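Local structure of dihydroneopterin triphosphate diphosphatase (Escherichia coli, 2O5W) at residues Gln37-Ser42 with Met54-Glu59; Lys58-Ile63 with Phe115-Ala120. The protein probably hydrolyses dihydroneopterin triphosphate to the monophosphate and pyrophosphate, a step of folate biosynthesis, and also cleaves nucleoside triphosphates, preferring dATP, using magnesium. All coordinates share one frame; numbering follows the deposited sequence.

Contact 1. Residues Gln37-Ser42 with Met54-Glu59; sequences QSVTGS and MREVKE. With NA (sodium ion), chain H; PPV (pyrophosphate), chain I.
The guanidinium of R55 is used by its edge: S42 O lies in its plane, 2.9 Å from NH2, and E59 OE2 is a longer in-plane ion-pair partner. NH2 also has a salt bridge to E47. The carboxylate of E56 is met obliquely, R55 NH1 sitting 3.0 Å from OE2 and 31° out of the carboxylate plane. An arginine suits this place because its several N-H groups can tie two helix carboxylates and a strand carbonyl together. E56 bends at chi2 (-58°), laying CD 3.6 Å from G41 CA; a CB on G41 would run into that carboxylate, so glycine fits. T40 O and E56 OE1 are both acceptors and come close beside the sodium, which T40 O binds at 2.6 Å. T40 OG1 donates to pyrophosphate O22, consistent with the substrate role inferred for it. An alanine in place of E56 would probably deprive R55 NH1 of its close salt-bridge partner, leaving the long pairing to E59, and take a carboxylate from beside the samarium ion bound about 3 Å from this side chain. V39 CG1 packs on E56 CB at 3.7 Å and on V57 CG2, an apolar contact of strand with helix. Here the 54-59 part of helix 49-61 runs at 123° to strand 39-42, and I12 and V14 of the adjacent strand 10-18 touch E56 and V57 respectively.

Contact 2. Residues Lys58-Ile63 with Phe115-Ala120; sequences KEEVTI and FTEHLA. With NA (sodium ion), chain H.
T116 meets the last part of the Nudix helix through its hydroxyl, OG1 donating to E59 O at 2.6 Å. With chi1 at 55°, OG1 lies between the backbone N and the carbonyl carbon of T116, and it approaches the carbonyl of E59 34° out of its plane. A threonine serves well because its small side chain carries a donor close to the backbone, while CG2 rests near T62 OG1, whose own hydrogen bond goes to V114 O.

The next carbonyl, E60 O, is approached by several groups. T116 N gives it a weak hydrogen bond of 3.3 Å, F115 CA adds a C-H...O contact, and a water donates to it at 2.6 Å. The same water accepts from E117 N at 2.9 Å and is hydrogen-bonded to H118 ND1, so one molecule links the helix carbonyl, the loop backbone and the imidazole. H118 NE2 is satisfied by Q37 OE1; histidine suits this buried spot by offering a polar nitrogen on either side of CE1.

E60 stretches out beyond CG and uses OE2 to bind the sodium at 2.5 Å, while its carboxylate meets the H118 ring at the edge, with CE1 3.4 Å from OE2 and the two planes 82° apart. E117 crosses E60 at about a right angle and lies about 3 Å from a bound samarium ion, consistent with the magnesium-binding role inferred for both glutamates. T62, with positive phi, is where the chain leaves helical geometry. The loop between strands 97-107 and 121-125 thus lies against the C-terminal part of helix 49-61, while V61 packs on V39 and L27 of the sheet and H118 also touches L27.

In the fold
The two contacts lie about 8 Å apart, centre to centre, and share helix 49-61 with K58 and E59 common to both. Along the chain, strand segment 37-42 comes first, then residues 54-63, the later part of helix 49-61 and the turn after it, and much later loop 115-120, so contact 1 joins near neighbours in sequence and contact 2 brings in a distant loop. They meet directly through Q37 and H118 and through the sodium they share. In this Nudix fold the helix packed on the mixed sheet thereby brings its glutamates E56 and E60 together with E117, the inferred magnesium ligands, beside the pyrophosphate.

Contact 1. Residues Gln37-Ser42 with Met54-Glu59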
ATOM      1  N   GLN A  37       1.045   6.199  -4.047  1.00 20.39           N
ATOM      2  CA  GLN A  37       0.897   5.409  -2.822  1.00 20.83           C
ATOM      3  C   GLN A  37       1.799   4.184  -2.796  1.00 21.02           C
ATOM      4  O   GLN A  37       2.380   3.793  -3.811  1.00 21.43           O
ATOM      5  CB  GLN A  37      -0.549   4.920  -2.683  1.00 21.09           C
ATOM      6  CG  GLN A  37      -0.992   3.963  -3.807  1.00 22.23           C
ATOM      7  CD  GLN A  37      -2.260   3.146  -3.503  1.00 23.31           C
ATOM      8  OE1 GLN A  37      -2.554   2.175  -4.208  1.00 23.13           O
ATOM      9  NE2 GLN A  37      -3.008   3.536  -2.469  1.00 22.69           N
ATOM     10  N   SER A  38       1.885   3.566  -1.625  1.00 20.94           N
ATOM     11  CA  SER A  38       2.487   2.256  -1.471  1.00 20.68           C
ATOM     12  C   SER A  38       1.403   1.222  -1.806  1.00 21.14           C
ATOM     13  O   SER A  38       0.312   1.593  -2.255  1.00 21.34           O
ATOM     14  CB  SER A  38       2.960   2.071  -0.032  1.00 20.59           C
ATOM     15  OG  SER A  38       3.682   3.190   0.442  1.00 19.22           O
ATOM     16  N   VAL A  39       1.691  -0.059  -1.570  1.00 21.12           N
ATOM     17  CA  VAL A  39       0.739  -1.138  -1.839  1.00 21.26           C
ATOM     18  C   VAL A  39      -0.386  -1.167  -0.807  1.00 21.56           C
ATOM     19  O   VAL A  39      -0.134  -1.309   0.393  1.00 21.66           O
ATOM     20  CB  VAL A  39       1.447  -2.526  -1.885  1.00 21.57           C
ATOM     21  CG1 VAL A  39       0.448  -3.677  -1.738  1.00 20.93           C
ATOM     22  CG2 VAL A  39       2.275  -2.678  -3.167  1.00 21.33           C
ATOM     23  N   THR A  40      -1.623  -1.030  -1.285  1.00 21.74           N
ATOM     24  CA  THR A  40      -2.816  -1.178  -0.447  1.00 21.98           C
ATOM     25  C   THR A  40      -3.777  -2.215  -1.014  1.00 22.30           C
ATOM     26  O   THR A  40      -3.694  -2.584  -2.178  1.00 22.53           O
ATOM     27  CB  THR A  40      -3.603   0.147  -0.298  1.00 21.65           C
ATOM     28  OG1 THR A  40      -4.077   0.564  -1.576  1.00 21.57           O
ATOM     29  CG2 THR A  40      -2.742   1.239   0.283  1.00 21.30           C
ATOM     30  N   GLY A  41      -4.710  -2.664  -0.187  1.00 22.84           N
ATOM     31  CA  GLY A  41      -5.739  -3.594  -0.621  1.00 23.34           C
ATOM     32  C   GLY A  41      -6.616  -4.012   0.538  1.00 24.03           C
ATOM     33  O   GLY A  41      -6.183  -4.020   1.684  1.00 24.00           O
ATOM     34  N   SER A  42      -7.861  -4.351   0.238  1.00 24.88           N
ATOM     35  CA  SER A  42      -8.757  -4.895   1.239  1.00 25.71           C
ATOM     36  C   SER A  42      -8.274  -6.250   1.738  1.00 26.45           C
ATOM     37  O   SER A  42      -7.596  -7.012   1.026  1.00 26.07           O
ATOM     38  CB  SER A  42     -10.164  -5.032   0.681  1.00 25.45           C
ATOM     39  OG  SER A  42     -10.585  -3.809   0.107  1.00 27.60           O
ATOM     40  N   MET A  54       0.792 -10.088   1.880  1.00 32.25           N
ATOM     41  CA  MET A  54       1.495 -10.955   0.938  1.00 32.36           C
ATOM     42  C   MET A  54       0.770 -11.044  -0.392  1.00 32.45           C
ATOM     43  O   MET A  54       1.382 -10.850  -1.433  1.00 32.68           O
ATOM     44  CB  MET A  54       1.699 -12.353   1.525  1.00 32.43           C
ATOM     45  CG  MET A  54       2.727 -12.391   2.640  1.00 33.34           C
ATOM     46  SD  MET A  54       3.161 -14.024   3.291  1.00 35.45           S
ATOM     47  CE  MET A  54       1.580 -14.671   3.845  1.00 34.06           C
ATOM     48  N   ARG A  55      -0.530 -11.324  -0.363  1.00 32.81           N
ATOM     49  CA  ARG A  55      -1.315 -11.440  -1.598  1.00 33.40           C
ATOM     50  C   ARG A  55      -1.318 -10.139  -2.406  1.00 33.80           C
ATOM     51  O   ARG A  55      -1.211 -10.172  -3.629  1.00 34.24           O
ATOM     52  CB  ARG A  55      -2.751 -11.906  -1.313  1.00 33.29           C
ATOM     53  CG  ARG A  55      -3.654 -11.969  -2.555  1.00 32.95           C
ATOM     54  CD  ARG A  55      -5.128 -12.133  -2.190  1.00 33.12           C
ATOM     55  NE  ARG A  55      -5.515 -11.256  -1.082  1.00 34.10           N
ATOM     56  CZ  ARG A  55      -5.855  -9.975  -1.205  1.00 32.83           C
ATOM     57  NH1 ARG A  55      -5.877  -9.389  -2.394  1.00 31.55           N
ATOM     58  NH2 ARG A  55      -6.173  -9.277  -0.128  1.00 33.50           N
ATOM     59  N   GLU A  56      -1.436  -9.004  -1.720  1.00 34.14           N
ATOM     60  CA  GLU A  56      -1.399  -7.690  -2.369  1.00 34.38           C
ATOM     61  C   GLU A  56      -0.060  -7.331  -3.030  1.00 34.47           C
ATOM     62  O   GLU A  56      -0.039  -6.711  -4.097  1.00 34.63           O
ATOM     63  CB  GLU A  56      -1.802  -6.595  -1.377  1.00 34.54           C
ATOM     64  CG  GLU A  56      -3.295  -6.395  -1.267  1.00 34.63           C
ATOM     65  CD  GLU A  56      -3.918  -6.053  -2.602  1.00 34.71           C
ATOM     66  OE1 GLU A  56      -3.317  -5.268  -3.368  1.00 34.84           O
ATOM     67  OE2 GLU A  56      -5.011  -6.573  -2.895  1.00 34.63           O
ATOM     68  N   VAL A  57       1.042  -7.703  -2.385  1.00 34.45           N
ATOM     69  CA  VAL A  57       2.384  -7.458  -2.906  1.00 34.82           C
ATOM     70  C   VAL A  57       2.648  -8.298  -4.169  1.00 35.33           C
ATOM     71  O   VAL A  57       3.265  -7.817  -5.123  1.00 35.32           O
ATOM     72  CB  VAL A  57       3.470  -7.681  -1.797  1.00 34.72           C
ATOM     73  CG1 VAL A  57       4.821  -8.067  -2.382  1.00 34.53           C
ATOM     74  CG2 VAL A  57       3.604  -6.444  -0.918  1.00 34.41           C
ATOM     75  N   LYS A  58       2.160  -9.540  -4.174  1.00 35.79           N
ATOM     76  CA  LYS A  58       2.285 -10.423  -5.333  1.00 36.28           C
ATOM     77  C   LYS A  58       1.478  -9.908  -6.532  1.00 36.50           C
ATOM     78  O   LYS A  58       1.990  -9.864  -7.656  1.00 36.59           O
ATOM     79  CB  LYS A  58       1.879 -11.861  -4.974  1.00 36.33           C
ATOM     80  CG  LYS A  58       1.844 -12.819  -6.161  1.00 36.92           C
ATOM     81  CD  LYS A  58       1.826 -14.283  -5.732  1.00 37.32           C
ATOM     82  CE  LYS A  58       2.247 -15.196  -6.888  1.00 36.97           C
ATOM     83  NZ  LYS A  58       2.847 -16.462  -6.376  1.00 36.68           N
ATOM     84  N   GLU A  59       0.230  -9.514  -6.288  1.00 36.69           N
ATOM     85  CA  GLU A  59      -0.643  -9.002  -7.348  1.00 37.15           C
ATOM     86  C   GLU A  59      -0.181  -7.658  -7.883  1.00 37.29           C
ATOM     87  O   GLU A  59       0.001  -7.501  -9.081  1.00 37.67           O
ATOM     88  CB  GLU A  59      -2.075  -8.840  -6.852  1.00 37.34           C
ATOM     89  CG  GLU A  59      -2.839 -10.127  -6.602  1.00 38.15           C
ATOM     90  CD  GLU A  59      -4.196  -9.858  -5.984  1.00 38.16           C
ATOM     91  OE1 GLU A  59      -4.605  -8.674  -5.949  1.00 38.24           O
ATOM     92  OE2 GLU A  59      -4.846 -10.824  -5.533  1.00 37.90           O
TER
HETATM   93 NA    NA H 171      -5.079  -2.849  -4.397  1.00 44.77          NA
HETATM   94  O11 PPV I 163      -7.861  -2.951  -5.708  1.00 79.10           O
HETATM   95  P1  PPV I 163      -8.051  -2.975  -4.176  1.00 79.48           P
HETATM   96  O21 PPV I 163      -9.430  -2.444  -3.843  1.00 79.68           O
HETATM   97  O31 PPV I 163      -7.936  -4.409  -3.664  1.00 79.11           O
HETATM   98  OPP PPV I 163      -6.943  -2.036  -3.459  1.00 78.47           O
HETATM   99  P2  PPV I 163      -7.069  -0.425  -3.512  1.00 77.19           P
HETATM  100  O12 PPV I 163      -7.807  -0.036  -4.773  1.00 77.36           O
HETATM  101  O22 PPV I 163      -5.669   0.211  -3.564  1.00 77.33           O
HETATM  102  O32 PPV I 163      -7.802   0.073  -2.287  1.00 77.03           O

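Contact 2. Residues Lys58-Ile63 with Phe115-Ala120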
ATOM      1  N   LYS A  58       2.160  -9.540  -4.174  1.00 35.79           N
ATOM      2  CA  LYS A  58       2.285 -10.423  -5.333  1.00 36.28           C
ATOM      3  C   LYS A  58       1.478  -9.908  -6.532  1.00 36.50           C
ATOM      4  O   LYS A  58       1.990  -9.864  -7.656  1.00 36.59           O
ATOM      5  CB  LYS A  58       1.879 -11.861  -4.974  1.00 36.33           C
ATOM      6  CG  LYS A  58       1.844 -12.819  -6.161  1.00 36.92           C
ATOM      7  CD  LYS A  58       1.826 -14.283  -5.732  1.00 37.32           C
ATOM      8  CE  LYS A  58       2.247 -15.196  -6.888  1.00 36.97           C
ATOM      9  NZ  LYS A  58       2.847 -16.462  -6.376  1.00 36.68           N
ATOM     10  N   GLU A  59       0.230  -9.514  -6.288  1.00 36.69           N
ATOM     11  CA  GLU A  59      -0.643  -9.002  -7.348  1.00 37.15           C
ATOM     12  C   GLU A  59      -0.181  -7.658  -7.883  1.00 37.29           C
ATOM     13  O   GLU A  59       0.001  -7.501  -9.081  1.00 37.67           O
ATOM     14  CB  GLU A  59      -2.075  -8.840  -6.852  1.00 37.34           C
ATOM     15  CG  GLU A  59      -2.839 -10.127  -6.602  1.00 38.15           C
ATOM     16  CD  GLU A  59      -4.196  -9.858  -5.984  1.00 38.16           C
ATOM     17  OE1 GLU A  59      -4.605  -8.674  -5.949  1.00 38.24           O
ATOM     18  OE2 GLU A  59      -4.846 -10.824  -5.533  1.00 37.90           O
ATOM     19  N   GLU A  60      -0.003  -6.687  -6.994  1.00 37.45           N
ATOM     20  CA  GLU A  60       0.220  -5.304  -7.401  1.00 37.54           C
ATOM     21  C   GLU A  60       1.596  -5.042  -7.997  1.00 37.25           C
ATOM     22  O   GLU A  60       1.721  -4.242  -8.925  1.00 37.37           O
ATOM     23  CB  GLU A  60      -0.020  -4.351  -6.232  1.00 37.83           C
ATOM     24  CG  GLU A  60      -1.473  -3.988  -6.000  1.00 39.30           C
ATOM     25  CD  GLU A  60      -1.631  -2.753  -5.121  1.00 41.19           C
ATOM     26  OE1 GLU A  60      -0.627  -2.296  -4.540  1.00 41.51           O
ATOM     27  OE2 GLU A  60      -2.761  -2.231  -5.009  1.00 42.54           O
ATOM     28  N   VAL A  61       2.622  -5.699  -7.463  1.00 36.82           N
ATOM     29  CA  VAL A  61       3.996  -5.408  -7.874  1.00 36.45           C
ATOM     30  C   VAL A  61       4.830  -6.643  -8.223  1.00 36.29           C
ATOM     31  O   VAL A  61       6.053  -6.549  -8.363  1.00 36.08           O
ATOM     32  CB  VAL A  61       4.741  -4.511  -6.842  1.00 36.26           C
ATOM     33  CG1 VAL A  61       4.122  -3.143  -6.782  1.00 36.17           C
ATOM     34  CG2 VAL A  61       4.750  -5.137  -5.464  1.00 36.54           C
ATOM     35  N   THR A  62       4.161  -7.787  -8.375  1.00 36.31           N
ATOM     36  CA  THR A  62       4.812  -9.066  -8.741  1.00 36.33           C
ATOM     37  C   THR A  62       6.109  -9.351  -7.967  1.00 36.50           C
ATOM     38  O   THR A  62       7.209  -9.300  -8.525  1.00 36.74           O
ATOM     39  CB  THR A  62       5.083  -9.161 -10.260  1.00 35.98           C
ATOM     40  OG1 THR A  62       4.018  -8.532 -10.979  1.00 35.98           O
ATOM     41  CG2 THR A  62       5.190 -10.613 -10.685  1.00 36.19           C
ATOM     42  N   ILE A  63       5.967  -9.627  -6.676  1.00 36.61           N
ATOM     43  CA  ILE A  63       7.086  -9.985  -5.815  1.00 36.83           C
ATOM     44  C   ILE A  63       6.565 -11.036  -4.855  1.00 37.18           C
ATOM     45  O   ILE A  63       5.642 -10.782  -4.090  1.00 37.18           O
ATOM     46  CB  ILE A  63       7.636  -8.773  -5.013  1.00 36.71           C
ATOM     47  CG1 ILE A  63       8.278  -7.731  -5.939  1.00 36.32           C
ATOM     48  CG2 ILE A  63       8.661  -9.238  -3.970  1.00 37.17           C
ATOM     49  CD1 ILE A  63       8.342  -6.324  -5.346  1.00 35.08           C
ATOM     50  N   PHE A 115       4.435  -3.793 -12.259  1.00 39.19           N
ATOM     51  CA  PHE A 115       3.128  -3.388 -11.732  1.00 38.98           C
ATOM     52  C   PHE A 115       2.021  -3.821 -12.687  1.00 38.91           C
ATOM     53  O   PHE A 115       2.195  -3.798 -13.906  1.00 38.88           O
ATOM     54  CB  PHE A 115       3.081  -1.869 -11.512  1.00 38.86           C
ATOM     55  CG  PHE A 115       3.448  -1.069 -12.728  1.00 38.43           C
ATOM     56  CD1 PHE A 115       4.778  -0.798 -13.022  1.00 38.41           C
ATOM     57  CD2 PHE A 115       2.463  -0.596 -13.586  1.00 38.25           C
ATOM     58  CE1 PHE A 115       5.121  -0.068 -14.153  1.00 38.74           C
ATOM     59  CE2 PHE A 115       2.794   0.134 -14.719  1.00 37.99           C
ATOM     60  CZ  PHE A 115       4.123   0.401 -15.003  1.00 38.38           C
ATOM     61  N   THR A 116       0.883  -4.207 -12.128  1.00 38.98           N
ATOM     62  CA  THR A 116      -0.201  -4.772 -12.929  1.00 38.97           C
ATOM     63  C   THR A 116      -1.460  -3.921 -12.887  1.00 38.93           C
ATOM     64  O   THR A 116      -2.251  -3.940 -13.830  1.00 39.08           O
ATOM     65  CB  THR A 116      -0.578  -6.186 -12.455  1.00 38.98           C
ATOM     66  OG1 THR A 116      -0.881  -6.140 -11.055  1.00 39.04           O
ATOM     67  CG2 THR A 116       0.562  -7.174 -12.714  1.00 38.58           C
ATOM     68  N   GLU A 117      -1.642  -3.185 -11.793  1.00 38.75           N
ATOM     69  CA  GLU A 117      -2.873  -2.426 -11.565  1.00 38.46           C
ATOM     70  C   GLU A 117      -2.647  -0.926 -11.584  1.00 37.94           C
ATOM     71  O   GLU A 117      -3.606  -0.150 -11.564  1.00 38.45           O
ATOM     72  CB  GLU A 117      -3.494  -2.823 -10.228  1.00 38.55           C
ATOM     73  CG  GLU A 117      -4.224  -4.151 -10.252  1.00 39.42           C
ATOM     74  CD  GLU A 117      -3.997  -4.954  -8.987  1.00 41.66           C
ATOM     75  OE1 GLU A 117      -3.882  -4.342  -7.892  1.00 41.84           O
ATOM     76  OE2 GLU A 117      -3.919  -6.203  -9.093  1.00 42.30           O
ATOM     77  N   HIS A 118      -1.384  -0.523 -11.616  1.00 36.91           N
ATOM     78  CA  HIS A 118      -1.026   0.881 -11.515  1.00 35.93           C
ATOM     79  C   HIS A 118      -0.490   1.409 -12.833  1.00 35.54           C
ATOM     80  O   HIS A 118      -0.183   0.648 -13.750  1.00 35.08           O
ATOM     81  CB  HIS A 118      -0.009   1.100 -10.386  1.00 35.87           C
ATOM     82  CG  HIS A 118      -0.593   0.965  -9.015  1.00 35.36           C
ATOM     83  ND1 HIS A 118      -0.850  -0.255  -8.430  1.00 34.90           N
ATOM     84  CD2 HIS A 118      -0.973   1.900  -8.113  1.00 35.04           C
ATOM     85  CE1 HIS A 118      -1.367  -0.067  -7.229  1.00 34.69           C
ATOM     86  NE2 HIS A 118      -1.450   1.232  -7.011  1.00 34.29           N
ATOM     87  N   LEU A 119      -0.383   2.729 -12.910  1.00 35.24           N
ATOM     88  CA  LEU A 119       0.030   3.401 -14.124  1.00 34.83           C
ATOM     89  C   LEU A 119       1.545   3.447 -14.232  1.00 34.92           C
ATOM     90  O   LEU A 119       2.091   3.298 -15.323  1.00 34.90           O
ATOM     91  CB  LEU A 119      -0.559   4.810 -14.162  1.00 34.59           C
ATOM     92  CG  LEU A 119      -1.921   5.051 -14.823  1.00 34.20           C
ATOM     93  CD1 LEU A 119      -2.854   3.857 -14.743  1.00 33.78           C
ATOM     94  CD2 LEU A 119      -2.590   6.296 -14.243  1.00 34.43           C
ATOM     95  N   ALA A 120       2.218   3.643 -13.098  1.00 34.89           N
ATOM     96  CA  ALA A 120       3.669   3.817 -13.076  1.00 34.84           C
ATOM     97  C   ALA A 120       4.226   3.638 -11.672  1.00 34.83           C
ATOM     98  O   ALA A 120       3.478   3.664 -10.691  1.00 34.90           O
ATOM     99  CB  ALA A 120       4.049   5.200 -13.617  1.00 34.72           C
TER
HETATM  100 NA    NA H 171      -5.079  -2.849  -4.397  1.00 44.77          NA
HETATM  101  O   HOH W   1       0.230  -2.279  -9.723  1.00 27.17           O